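Local coordinates for uncharacterized protein (Thermus thermophilus HB8, PDB 6SCE), which is a Type III CRISPR defence nuclease that cuts DNA when activated by cyclic oligoadenylate, which it probably senses through CARF domains, at residues Arg114-Pro119 / Glu270-Leu275; Gly175-Val180 / Arg194-Gly199; Ala233-Arg238 / Glu244-Arg249; Arg255-Phe260 / Ala568-Glu573; Asp427-Arg432 / Gly524-Leu529. All blocks are in the same frame, centred on the assembly; numbering follows the deposited sequence. Where two conformers were deposited one is given.

Contact 1: Arg114-Pro119 / Glu270-Leu275; sequences RALEAP and EEVASL
Leu116 and Ala115 make a small apolar contact with Val272, joining a turn to the side of helix 268-276. The turn is the type II beta turn from Arg114 to Glu117, which links strands 105-111 and 120-125 of the first, probably CARF-type, sheet; the bound nucleic acid is close, nearest atoms about 5 Å apart. The turn is closed by Glu117 N bonding to Arg114 O at 3.2 Å, and Ala115 and Leu116, at its two central positions, face the helix. Val272 spends its two methyls separately. CG2, lying anti to its own carbonyl carbon, takes Leu116 CD1 at 3.6 Å and Ala115 CB at 4.2 Å. CG1, with chi1 at 168°, passes instead to the turn's backbone, 3.9 Å from Ala115 O. The leucine and valine side chains meet at a slant, one methyl against another. Val272 also touches Phe260, and Leu116 N is bonded to Tyr189 OH. The Arg114 guanidinium has its NE paired to Glu324 and its NH2 bonded to Ser349 O. No hydrogen bond crosses between the turn and the helix, so their fit rests on van der Waals packing of the Val272 methyls against the turn.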
# COMPACT_ATOMS: atom_id res chain seq x y z
N ARG A 114 9.04 -3.67 12.69
CA ARG A 114 8.55 -4.79 13.50
C ARG A 114 7.75 -4.29 14.72
O ARG A 114 8.26 -3.53 15.55
CB ARG A 114 9.73 -5.68 13.92
CG ARG A 114 9.38 -6.77 14.94
CD ARG A 114 8.37 -7.81 14.48
NE ARG A 114 8.74 -8.65 13.33
CZ ARG A 114 9.59 -9.67 13.32
NH1 ARG A 114 10.28 -10.02 14.41
NH2 ARG A 114 9.76 -10.35 12.19
N ALA A 115 6.49 -4.67 14.78
CA ALA A 115 5.59 -4.26 15.84
C ALA A 115 6.13 -4.62 17.20
O ALA A 115 6.72 -5.69 17.37
CB ALA A 115 4.21 -4.91 15.65
N LEU A 116 5.96 -3.68 18.13
CA LEU A 116 6.37 -3.75 19.51
C LEU A 116 7.87 -3.76 19.77
O LEU A 116 8.30 -3.96 20.90
CB LEU A 116 5.71 -4.94 20.23
CG LEU A 116 4.20 -4.88 20.38
CD1 LEU A 116 3.73 -6.09 21.18
CD2 LEU A 116 3.75 -3.61 21.06
N GLU A 117 8.69 -3.52 18.74
CA GLU A 117 10.13 -3.35 18.96
C GLU A 117 10.52 -1.90 18.86
O GLU A 117 9.80 -1.11 18.26
CB GLU A 117 10.90 -4.15 17.96
CG GLU A 117 10.95 -5.63 18.29
CD GLU A 117 12.04 -6.36 17.54
OE1 GLU A 117 12.84 -5.70 16.85
OE2 GLU A 117 12.07 -7.60 17.62
N ALA A 118 11.66 -1.52 19.42
CA ALA A 118 12.20 -0.20 19.15
C ALA A 118 12.81 -0.25 17.75
O ALA A 118 13.27 -1.31 17.31
CB ALA A 118 13.27 0.19 20.16
N PRO A 119 12.84 0.90 17.07
CA PRO A 119 13.56 0.92 15.77
C PRO A 119 15.03 0.59 15.92
O PRO A 119 15.58 0.72 17.03
CB PRO A 119 13.41 2.37 15.31
CG PRO A 119 12.28 2.92 16.09
CD PRO A 119 12.28 2.20 17.42
N GLU A 270 1.94 -11.02 23.14
CA GLU A 270 1.59 -12.40 22.79
C GLU A 270 0.91 -12.47 21.45
O GLU A 270 1.14 -13.40 20.68
CB GLU A 270 0.65 -13.01 23.85
CG GLU A 270 1.31 -13.34 25.17
CD GLU A 270 0.35 -13.98 26.18
OE1 GLU A 270 0.72 -14.02 27.37
OE2 GLU A 270 -0.77 -14.42 25.79
N GLU A 271 0.06 -11.49 21.17
CA GLU A 271 -0.62 -11.45 19.88
C GLU A 271 0.39 -11.24 18.73
O GLU A 271 0.23 -11.81 17.64
CB GLU A 271 -1.67 -10.33 19.87
CG GLU A 271 -2.80 -10.51 20.87
CD GLU A 271 -3.66 -11.71 20.54
OE1 GLU A 271 -4.60 -11.57 19.77
OE2 GLU A 271 -3.38 -12.81 21.07
N VAL A 272 1.41 -10.43 18.97
CA VAL A 272 2.42 -10.17 17.94
C VAL A 272 3.26 -11.43 17.74
O VAL A 272 3.46 -11.87 16.62
CB VAL A 272 3.31 -9.00 18.32
CG1 VAL A 272 4.53 -8.93 17.40
CG2 VAL A 272 2.50 -7.71 18.26
N ALA A 273 3.71 -12.02 18.84
CA ALA A 273 4.44 -13.29 18.81
C ALA A 273 3.71 -14.38 18.04
O ALA A 273 4.35 -15.12 17.28
CB ALA A 273 4.77 -13.76 20.21
N SER A 274 2.39 -14.49 18.20
CA SER A 274 1.62 -15.51 17.45
C SER A 274 1.66 -15.27 15.95
O SER A 274 1.72 -16.21 15.16
CB SER A 274 0.16 -15.56 17.89
OG SER A 274 0.05 -16.01 19.22
N LEU A 275 1.60 -14.01 15.57
CA LEU A 275 1.69 -13.63 14.17
C LEU A 275 3.02 -14.05 13.52
O LEU A 275 3.05 -14.44 12.36
CB LEU A 275 1.49 -12.12 14.06
CG LEU A 275 1.39 -11.47 12.69
CD1 LEU A 275 0.23 -12.04 11.89
CD2 LEU A 275 1.24 -9.96 12.87

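Contact 2: Gly175-Val180 / Arg194-Gly199; sequences GREGGV and RPHLGG
His196, which faces Glu177 across the contact, accepts on its backbone O a 2.8 Å hydrogen bond from Gly199 N, closing a type II beta turn in which Gly198 has positive phi. A second type II turn opposes it, running from Arg176 to Gly179 with Gly178 likewise at positive phi, and leads into strand 179-184. Two approaches link the segments. The extended Glu177 side chain, with CG anti to the backbone N (chi1 -177°), carries OE2 to the edge of the His196 imidazole, 3.6 Å from NE2. That distance is longer than a proper bond, and carboxylate and ring stand 68° apart, so the two groups meet aslant. Arg194 works differently: its CB points away, but the chain bends at chi2 (-56°) and brings the guanidinium back. NH2 then lies 3.2 Å from Gly178 O, which sits at the edge of the guanidinium in its plane, and 3.4 Å from Gly178 CA, an approach made over a residue that has no side chain. Trp192 gives Arg194 a cation-pi partner, and Gly178 is backbone-bonded to Val193 at the end of the hairpin. This is a surface contact of charged and polar groups. The nearby carboxylate would, if anything, slightly favour the protonated histidine, but at such spacing the attraction is loose, and both side chains also touch a crystal neighbour, which may influence their pose.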
# COMPACT_ATOMS: atom_id res chain seq x y z
N GLY A 175 -11.23 15.29 19.73
CA GLY A 175 -11.88 15.37 18.42
C GLY A 175 -11.98 14.08 17.61
O GLY A 175 -12.46 14.10 16.49
N ARG A 176 -11.49 12.96 18.15
CA ARG A 176 -11.49 11.68 17.41
C ARG A 176 -11.95 10.59 18.32
O ARG A 176 -11.15 9.94 18.98
CB ARG A 176 -10.11 11.31 16.90
CG ARG A 176 -9.48 12.32 15.96
CD ARG A 176 -9.51 11.85 14.54
NE ARG A 176 -9.64 12.98 13.64
CZ ARG A 176 -9.97 12.87 12.36
NH1 ARG A 176 -10.20 11.67 11.82
NH2 ARG A 176 -10.07 13.97 11.62
N GLU A 177 -13.26 10.36 18.31
CA GLU A 177 -13.88 9.33 19.13
C GLU A 177 -13.37 7.95 18.71
O GLU A 177 -13.08 7.74 17.55
CB GLU A 177 -15.40 9.44 18.90
CG GLU A 177 -16.29 8.51 19.70
CD GLU A 177 -17.75 8.64 19.28
OE1 GLU A 177 -18.06 9.48 18.40
OE2 GLU A 177 -18.59 7.89 19.84
N GLY A 178 -13.24 7.03 19.65
CA GLY A 178 -13.08 5.61 19.31
C GLY A 178 -11.68 5.04 19.30
O GLY A 178 -11.49 3.84 19.12
N GLY A 179 -10.68 5.89 19.51
CA GLY A 179 -9.31 5.45 19.53
C GLY A 179 -8.45 6.16 20.54
O GLY A 179 -8.81 7.23 21.06
N VAL A 180 -7.33 5.53 20.85
CA VAL A 180 -6.28 6.14 21.67
C VAL A 180 -4.99 6.09 20.86
O VAL A 180 -4.69 5.05 20.29
CB VAL A 180 -6.07 5.34 22.97
CG1 VAL A 180 -5.06 6.04 23.87
CG2 VAL A 180 -7.38 5.14 23.71
N ARG A 194 -13.85 1.48 23.11
CA ARG A 194 -15.28 1.76 23.10
C ARG A 194 -15.63 1.89 24.57
O ARG A 194 -16.14 0.95 25.17
CB ARG A 194 -16.05 0.63 22.44
CG ARG A 194 -15.97 0.57 20.94
CD ARG A 194 -16.42 1.89 20.31
NE ARG A 194 -16.51 1.86 18.85
CZ ARG A 194 -15.52 2.17 18.00
NH1 ARG A 194 -15.76 2.12 16.69
NH2 ARG A 194 -14.29 2.52 18.42
N PRO A 195 -15.28 3.05 25.18
CA PRO A 195 -15.42 3.21 26.63
C PRO A 195 -16.88 3.45 27.11
O PRO A 195 -17.16 3.26 28.29
CB PRO A 195 -14.52 4.41 26.93
CG PRO A 195 -14.53 5.22 25.68
CD PRO A 195 -14.75 4.26 24.53
N HIS A 196 -17.78 3.84 26.21
CA HIS A 196 -19.18 4.12 26.58
C HIS A 196 -19.88 2.80 26.93
O HIS A 196 -19.68 1.80 26.25
CB HIS A 196 -19.94 4.83 25.45
CG HIS A 196 -19.13 5.87 24.73
ND1 HIS A 196 -18.56 6.96 25.37
CD2 HIS A 196 -18.81 6.00 23.42
CE1 HIS A 196 -17.92 7.70 24.49
NE2 HIS A 196 -18.06 7.15 23.30
N LEU A 197 -20.71 2.83 27.98
CA LEU A 197 -21.38 1.62 28.51
C LEU A 197 -21.88 0.67 27.40
O LEU A 197 -22.58 1.10 26.47
CB LEU A 197 -22.53 2.00 29.45
CG LEU A 197 -23.07 0.90 30.37
N GLY A 198 -21.50 -0.60 27.51
CA GLY A 198 -21.90 -1.63 26.53
C GLY A 198 -21.34 -1.48 25.12
O GLY A 198 -21.80 -2.17 24.19
N GLY A 199 -20.36 -0.60 24.92
CA GLY A 199 -19.76 -0.43 23.59
C GLY A 199 -19.15 -1.73 23.09
O GLY A 199 -19.32 -2.09 21.93

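Contact 3: Ala233-Arg238 / Glu244-Arg249; sequences AHLRSR and ENVFAR
The imidazole of His234 is touched at its edge by Val246, whose CG1 lies near the ring plane, 4.2 Å from His234 CD2, with the two side chains at about a right angle. The same ring places CE1 3.7 Å above one face of the Arg238 guanidinium, off-centre, near its margin. At the edge of that guanidinium, in its plane, sits Ser237 OG, gripped side-on by NE and NH2 at 3.0 Å each. The hydroxyl in turn donates to His234 O, 2.7 Å away on a lone pair in the carbonyl plane. Beyond these polar groups the packing is apolar. Leu235 forks over helix 240-257: CD2 meets Val246 CG1 at 3.7 Å as the two side chains run alongside one another, pointing opposite ways, and CD1 reaches Phe247 CD1 at 3.8 Å. Tyr230 sets an edge-to-face partner against Phe247, while His234 ND1 is bonded to Ala201 O. Two consecutive helices, 232-236 and 240-257, joined by a short connection, thus pack side by side. The chemistry divides in two: leucine, valine and phenylalanine fill the interface, and the serine, with three bonds on one oxygen, ties Arg238 to the end of helix 232-236 and limits how the guanidinium can turn.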
# COMPACT_ATOMS: atom_id res chain seq x y z
N ALA A 233 -17.38 -9.62 24.31
CA ALA A 233 -18.67 -9.60 24.98
C ALA A 233 -19.81 -9.76 23.97
O ALA A 233 -20.79 -10.46 24.23
CB ALA A 233 -18.85 -8.35 25.82
N HIS A 234 -19.70 -9.15 22.80
CA HIS A 234 -20.68 -9.40 21.77
C HIS A 234 -20.70 -10.87 21.31
O HIS A 234 -21.78 -11.44 21.11
CB HIS A 234 -20.49 -8.52 20.54
CG HIS A 234 -21.54 -8.74 19.51
ND1 HIS A 234 -22.83 -8.26 19.65
CD2 HIS A 234 -21.51 -9.38 18.32
CE1 HIS A 234 -23.53 -8.59 18.59
NE2 HIS A 234 -22.75 -9.27 17.76
N LEU A 235 -19.54 -11.45 21.12
CA LEU A 235 -19.45 -12.86 20.71
C LEU A 235 -20.13 -13.79 21.75
O LEU A 235 -20.79 -14.76 21.38
CB LEU A 235 -18.00 -13.29 20.57
CG LEU A 235 -17.21 -12.67 19.42
CD1 LEU A 235 -15.82 -13.26 19.42
CD2 LEU A 235 -17.92 -12.84 18.09
N ARG A 236 -19.95 -13.47 23.03
CA ARG A 236 -20.56 -14.26 24.10
C ARG A 236 -22.08 -14.17 24.13
O ARG A 236 -22.74 -15.05 24.65
CB ARG A 236 -19.94 -13.92 25.45
CG ARG A 236 -18.53 -14.44 25.58
CD ARG A 236 -17.78 -13.83 26.75
NE ARG A 236 -16.48 -14.48 26.98
CZ ARG A 236 -15.52 -13.98 27.75
NH1 ARG A 236 -15.68 -12.81 28.35
NH2 ARG A 236 -14.38 -14.65 27.90
N SER A 237 -22.63 -13.12 23.52
CA SER A 237 -24.06 -12.94 23.39
C SER A 237 -24.68 -13.70 22.19
O SER A 237 -25.90 -13.67 21.99
CB SER A 237 -24.36 -11.45 23.26
OG SER A 237 -24.32 -11.01 21.92
N ARG A 238 -23.83 -14.36 21.39
CA ARG A 238 -24.28 -15.05 20.20
C ARG A 238 -24.52 -16.55 20.48
O ARG A 238 -23.88 -17.13 21.35
CB ARG A 238 -23.25 -14.95 19.08
CG ARG A 238 -22.95 -13.50 18.65
CD ARG A 238 -24.15 -12.78 18.11
NE ARG A 238 -24.88 -12.07 19.14
CZ ARG A 238 -26.08 -11.50 18.98
NH1 ARG A 238 -26.71 -11.57 17.82
NH2 ARG A 238 -26.64 -10.86 19.99
N GLU A 244 -19.29 -18.19 15.60
CA GLU A 244 -18.24 -18.51 14.65
C GLU A 244 -18.39 -17.66 13.39
O GLU A 244 -17.37 -17.24 12.82
CB GLU A 244 -18.29 -19.98 14.20
CG GLU A 244 -18.07 -21.03 15.28
CD GLU A 244 -18.25 -22.48 14.73
OE1 GLU A 244 -18.79 -22.67 13.60
OE2 GLU A 244 -17.85 -23.43 15.43
N ASN A 245 -19.62 -17.45 12.93
CA ASN A 245 -19.85 -16.66 11.72
C ASN A 245 -19.44 -15.19 11.93
O ASN A 245 -18.81 -14.59 11.06
CB ASN A 245 -21.32 -16.70 11.31
CG ASN A 245 -21.76 -18.08 10.84
OD1 ASN A 245 -20.95 -18.97 10.66
ND2 ASN A 245 -23.06 -18.24 10.63
N VAL A 246 -19.84 -14.64 13.07
CA VAL A 246 -19.56 -13.23 13.40
C VAL A 246 -18.07 -12.99 13.47
O VAL A 246 -17.56 -12.04 12.85
CB VAL A 246 -20.21 -12.82 14.72
CG1 VAL A 246 -19.69 -11.44 15.16
CG2 VAL A 246 -21.72 -12.79 14.58
N PHE A 247 -17.38 -13.87 14.18
CA PHE A 247 -15.95 -13.77 14.34
C PHE A 247 -15.18 -13.89 13.04
O PHE A 247 -14.18 -13.15 12.81
CB PHE A 247 -15.44 -14.82 15.31
CG PHE A 247 -14.02 -14.62 15.69
CD1 PHE A 247 -13.63 -13.42 16.27
CD2 PHE A 247 -13.07 -15.60 15.45
CE1 PHE A 247 -12.30 -13.21 16.61
CE2 PHE A 247 -11.73 -15.39 15.79
CZ PHE A 247 -11.35 -14.20 16.36
N ALA A 248 -15.60 -14.83 12.20
CA ALA A 248 -15.00 -15.01 10.88
C ALA A 248 -15.17 -13.75 10.02
O ALA A 248 -14.25 -13.38 9.28
CB ALA A 248 -15.63 -16.21 10.16
N ARG A 249 -16.32 -13.11 10.11
CA ARG A 249 -16.58 -11.85 9.40
C ARG A 249 -15.62 -10.75 9.85
O ARG A 249 -15.02 -10.08 9.02
CB ARG A 249 -18.01 -11.39 9.59
CG ARG A 249 -19.03 -12.17 8.77
CD ARG A 249 -20.37 -11.47 8.73
NE ARG A 249 -21.12 -11.51 10.00
CZ ARG A 249 -22.00 -12.46 10.34
NH1 ARG A 249 -22.24 -13.50 9.54
NH2 ARG A 249 -22.65 -12.38 11.49

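Contact 4: Arg255-Phe260 / Ala568-Glu573; sequences REYGVF and APIMAE
Tyr257 and Glu573 mark the closest approach of the two backbones, CA to CA 6.8 Å. Tyr257 stands in the last turn of helix 240-257, where the chain breaks off in a Schellman motif: Gly258 takes positive phi (76°) and the polypeptide then runs on extended toward strand 260-262. Residues 568-573 lie within helix 561-579, kinked near Pro569. From its helix end Tyr257 points its ring at the other helix, with CG anti to its carbonyl carbon. The phenol reaches one turn along, OH lying 3.9 Å from Ile570 CG2, while CD1 stands 4.2 Å from Glu573 CB. Only that CB of Glu573 meets the ring; the bend at chi2 (-62°) carries the carboxylate clear of it toward a water, the two planes 85° apart. The water donates to Glu573 OE1 at 3.0 Å and to Tyr257 O at 3.2 Å, and so bridges side chain and backbone across the contact. Glu256 CG lies against one face of the tyrosine ring. The polar ends have further partners: Tyr257 OH is bonded to Arg206, which also pairs with Glu256, and Glu573 is paired to Arg576. Helix 206-220 lies alongside, its Ser210 touching all three residues of the contact, and on another side of helix 561-579 Ala568 and Met571 (modelled as selenomethionine) rest on strand 603-607.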
# COMPACT_ATOMS: atom_id res chain seq x y z
N ARG A 255 -8.46 -8.31 8.02
CA ARG A 255 -7.43 -8.61 7.06
C ARG A 255 -7.56 -7.70 5.83
O ARG A 255 -6.57 -7.15 5.37
CB ARG A 255 -7.47 -10.08 6.64
CG ARG A 255 -6.32 -10.45 5.71
CD ARG A 255 -6.33 -11.92 5.33
NE ARG A 255 -5.51 -12.74 6.22
CZ ARG A 255 -5.22 -14.02 6.01
NH1 ARG A 255 -5.68 -14.66 4.93
NH2 ARG A 255 -4.46 -14.67 6.88
N GLU A 256 -8.78 -7.52 5.34
CA GLU A 256 -9.05 -6.72 4.16
C GLU A 256 -8.63 -5.26 4.30
O GLU A 256 -8.08 -4.68 3.37
CB GLU A 256 -10.51 -6.82 3.78
CG GLU A 256 -10.87 -5.99 2.55
CD GLU A 256 -11.97 -6.62 1.75
OE1 GLU A 256 -11.71 -7.72 1.20
OE2 GLU A 256 -13.06 -6.01 1.67
N TYR A 257 -8.86 -4.66 5.46
CA TYR A 257 -8.52 -3.25 5.65
C TYR A 257 -7.23 -2.99 6.40
O TYR A 257 -6.93 -1.83 6.75
CB TYR A 257 -9.68 -2.53 6.29
CG TYR A 257 -10.97 -2.71 5.54
CD1 TYR A 257 -11.11 -2.31 4.22
CD2 TYR A 257 -12.08 -3.25 6.18
CE1 TYR A 257 -12.30 -2.48 3.54
CE2 TYR A 257 -13.28 -3.41 5.53
CZ TYR A 257 -13.40 -3.03 4.21
OH TYR A 257 -14.63 -3.21 3.60
N GLY A 258 -6.45 -4.04 6.67
CA GLY A 258 -5.17 -3.87 7.34
C GLY A 258 -5.22 -3.60 8.85
O GLY A 258 -4.33 -2.98 9.41
N VAL A 259 -6.24 -4.12 9.52
CA VAL A 259 -6.36 -3.98 10.97
C VAL A 259 -5.73 -5.16 11.67
O VAL A 259 -5.86 -6.32 11.22
CB VAL A 259 -7.85 -3.88 11.34
CG1 VAL A 259 -8.09 -4.15 12.81
CG2 VAL A 259 -8.34 -2.51 10.92
N PHE A 260 -5.06 -4.89 12.78
CA PHE A 260 -4.50 -5.93 13.63
C PHE A 260 -5.57 -6.23 14.70
O PHE A 260 -5.67 -5.54 15.71
CB PHE A 260 -3.20 -5.45 14.23
CG PHE A 260 -2.48 -6.45 15.09
CD1 PHE A 260 -2.39 -7.78 14.74
CD2 PHE A 260 -1.86 -6.03 16.25
CE1 PHE A 260 -1.69 -8.67 15.53
CE2 PHE A 260 -1.15 -6.90 17.04
CZ PHE A 260 -1.07 -8.23 16.68
N ALA A 568 -18.83 5.73 -0.85
CA ALA A 568 -17.50 6.33 -0.99
C ALA A 568 -16.52 6.02 0.16
O ALA A 568 -15.37 5.71 -0.10
CB ALA A 568 -17.61 7.83 -1.20
N PRO A 569 -16.97 6.11 1.43
CA PRO A 569 -16.04 5.85 2.53
C PRO A 569 -15.45 4.43 2.48
O PRO A 569 -14.24 4.27 2.64
CB PRO A 569 -16.91 6.02 3.78
CG PRO A 569 -18.05 6.89 3.33
CD PRO A 569 -18.31 6.50 1.91
N ILE A 570 -16.29 3.43 2.27
CA ILE A 570 -15.82 2.05 2.19
C ILE A 570 -15.05 1.82 0.89
O ILE A 570 -14.02 1.18 0.89
CB ILE A 570 -16.97 1.03 2.36
CG1 ILE A 570 -17.32 0.96 3.86
CG2 ILE A 570 -16.60 -0.36 1.84
CD1 ILE A 570 -18.31 -0.14 4.20
N MSE A 571 -15.54 2.37 -0.21
CA MSE A 571 -14.85 2.21 -1.48
C MSE A 571 -13.42 2.73 -1.42
O MSE A 571 -12.52 2.09 -1.97
CB MSE A 571 -15.61 2.92 -2.59
CG MSE A 571 -15.02 2.60 -3.95
SE MSE A 571 -15.71 0.86 -4.52
CE MSE A 571 -15.47 1.22 -6.44
N ALA A 572 -13.21 3.89 -0.79
CA ALA A 572 -11.87 4.50 -0.74
C ALA A 572 -10.87 3.59 -0.03
O ALA A 572 -9.70 3.49 -0.43
CB ALA A 572 -11.92 5.87 -0.06
N GLU A 573 -11.35 2.89 1.01
CA GLU A 573 -10.49 1.99 1.78
C GLU A 573 -10.28 0.67 1.05
O GLU A 573 -9.19 0.10 1.12
CB GLU A 573 -11.08 1.72 3.17
CG GLU A 573 -11.32 2.98 4.01
CD GLU A 573 -10.06 3.76 4.31
OE1 GLU A 573 -8.95 3.18 4.27
OE2 GLU A 573 -10.17 4.97 4.59
O HOH W 1 -8.00 0.31 4.60

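Contact 5: Asp427-Arg432 / Gly524-Leu529; sequences DLLALR and GHLVPL
Leu429 leaves helix 425-432 with CB directed toward strand 519-528. At that first step CB meets nothing close on the strand. The torsion chi1 of -79° then sets CG anti to the carbonyl carbon and beside the backbone N, carrying the branch point outward, still without a close strand neighbour. The tip does the work: Leu429 CD1 lies 3.8 Å from Leu526 CD2. The other branch stands a little further off, Leu429 CD2 to Leu526 CD2 being 4.2 Å, and the fork of one leucine thus receives a single methyl of the other. The two side chains meet at about a right angle, methyl to methyl. Leu526 does not aim its CB straight at the helix; its own chi1 of -54° swings CD2 across to the fork. Further along, where the strand runs out, Leu529 makes a second touch. Its CD1 lies 3.9 Å from Ala430 O, a methyl resting against helix backbone, and this sets Leu529 against the backbone at Ala430. No hydrogen bond passes between the two segments. Leu429 and Leu526 both pack on Phe554 of strand 551-558, and Leu429 also touches Leu552, so the pair belongs to the layer between helix and sheet in what is probably the nuclease domain. Strand 434-438, which follows the helix, borders 519-528 at the sheet's edge, and its Tyr434 and Phe436 touch Leu526. Leu431, pointing away from the strand, packs on helices 303-312 and 326-338, while Leu428 touches both Tyr306 and Leu552.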
# COMPACT_ATOMS: atom_id res chain seq x y z
N ASP A 427 -5.38 -11.46 -12.50
CA ASP A 427 -4.05 -11.96 -12.14
C ASP A 427 -3.45 -11.10 -11.05
O ASP A 427 -2.95 -11.61 -10.06
CB ASP A 427 -3.12 -12.06 -13.35
CG ASP A 427 -3.51 -13.18 -14.30
OD1 ASP A 427 -4.40 -13.96 -13.96
OD2 ASP A 427 -2.96 -13.27 -15.41
N LEU A 428 -3.52 -9.78 -11.22
CA LEU A 428 -3.07 -8.91 -10.17
C LEU A 428 -3.78 -9.23 -8.85
O LEU A 428 -3.14 -9.34 -7.78
CB LEU A 428 -3.27 -7.45 -10.54
CG LEU A 428 -2.91 -6.43 -9.47
CD1 LEU A 428 -1.45 -6.56 -9.07
CD2 LEU A 428 -3.21 -5.05 -10.03
N LEU A 429 -5.10 -9.37 -8.91
CA LEU A 429 -5.88 -9.64 -7.72
C LEU A 429 -5.51 -10.98 -7.04
O LEU A 429 -5.48 -11.05 -5.80
CB LEU A 429 -7.39 -9.60 -8.03
CG LEU A 429 -8.02 -8.22 -8.14
CD1 LEU A 429 -9.36 -8.32 -8.86
CD2 LEU A 429 -8.20 -7.56 -6.78
N ALA A 430 -5.23 -12.01 -7.84
CA ALA A 430 -4.74 -13.28 -7.32
C ALA A 430 -3.43 -13.05 -6.56
O ALA A 430 -3.25 -13.50 -5.41
CB ALA A 430 -4.54 -14.25 -8.47
N LEU A 431 -2.52 -12.29 -7.17
CA LEU A 431 -1.23 -12.04 -6.54
C LEU A 431 -1.42 -11.36 -5.21
O LEU A 431 -0.69 -11.60 -4.25
CB LEU A 431 -0.34 -11.21 -7.47
CG LEU A 431 1.03 -10.80 -6.96
CD1 LEU A 431 1.90 -12.04 -6.83
CD2 LEU A 431 1.63 -9.82 -7.97
N ARG A 432 -2.41 -10.49 -5.15
CA ARG A 432 -2.76 -9.78 -3.96
C ARG A 432 -3.45 -10.61 -2.90
O ARG A 432 -3.48 -10.20 -1.77
CB ARG A 432 -3.70 -8.65 -4.31
CG ARG A 432 -4.22 -7.81 -3.16
CD ARG A 432 -3.08 -7.14 -2.40
NE ARG A 432 -3.63 -6.36 -1.31
CZ ARG A 432 -4.10 -6.89 -0.18
NH1 ARG A 432 -4.05 -8.21 0.05
NH2 ARG A 432 -4.60 -6.09 0.73
N GLY A 524 -18.47 -8.47 -9.82
CA GLY A 524 -18.41 -9.75 -9.17
C GLY A 524 -17.92 -9.64 -7.74
O GLY A 524 -18.03 -8.60 -7.09
N HIS A 525 -17.36 -10.74 -7.26
CA HIS A 525 -17.01 -10.88 -5.88
C HIS A 525 -15.50 -11.01 -5.75
O HIS A 525 -14.89 -11.80 -6.47
CB HIS A 525 -17.72 -12.11 -5.30
CG HIS A 525 -19.19 -11.89 -5.12
ND1 HIS A 525 -20.10 -12.05 -6.15
CD2 HIS A 525 -19.90 -11.45 -4.05
CE1 HIS A 525 -21.31 -11.75 -5.71
NE2 HIS A 525 -21.22 -11.39 -4.44
N LEU A 526 -14.92 -10.23 -4.85
CA LEU A 526 -13.50 -10.38 -4.51
C LEU A 526 -13.43 -11.34 -3.33
O LEU A 526 -13.70 -10.97 -2.20
CB LEU A 526 -12.90 -9.03 -4.14
CG LEU A 526 -13.10 -7.93 -5.19
CD1 LEU A 526 -12.66 -6.58 -4.64
CD2 LEU A 526 -12.33 -8.26 -6.44
N VAL A 527 -13.09 -12.58 -3.62
CA VAL A 527 -13.07 -13.61 -2.59
C VAL A 527 -11.65 -13.83 -2.05
O VAL A 527 -10.78 -14.29 -2.80
CB VAL A 527 -13.60 -14.94 -3.13
CG1 VAL A 527 -13.59 -16.00 -2.03
CG2 VAL A 527 -15.02 -14.73 -3.70
N PRO A 528 -11.42 -13.54 -0.76
CA PRO A 528 -10.09 -13.81 -0.21
C PRO A 528 -9.71 -15.27 -0.41
O PRO A 528 -10.57 -16.15 -0.31
CB PRO A 528 -10.24 -13.47 1.28
CG PRO A 528 -11.40 -12.54 1.35
CD PRO A 528 -12.33 -13.00 0.26
N LEU A 529 -8.45 -15.53 -0.73
CA LEU A 529 -8.02 -16.89 -0.97
C LEU A 529 -7.85 -17.63 0.36
O LEU A 529 -7.66 -16.95 1.39
CB LEU A 529 -6.72 -16.89 -1.76
CG LEU A 529 -6.88 -16.43 -3.21
CD1 LEU A 529 -5.53 -16.22 -3.85
CD2 LEU A 529 -7.69 -17.45 -4.00

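Contact 3 is the most buried of the five and contact 2 the most exposed, with 1, 4 and 5 partly buried. The chemistry follows: contact 2 relies on loosely spaced polar groups, contacts 1 and 5 are mainly apolar, with a methyl against a carbonyl oxygen in each, contact 3 has apolar packing beside a serine-arginine grip that lies within one segment, and contact 4 adds a bridging water. Contacts 3 and 4 share helix 240-257, one near its start and the other at its end. Contacts 1 and 4 touch directly through Phe260, which packs on Glu271, Val272 and Leu275. Contacts 4 and 5 do not touch, their nearest atoms about 5 Å apart, and contact 5 is nested inside the chain loop that contact 4 closes.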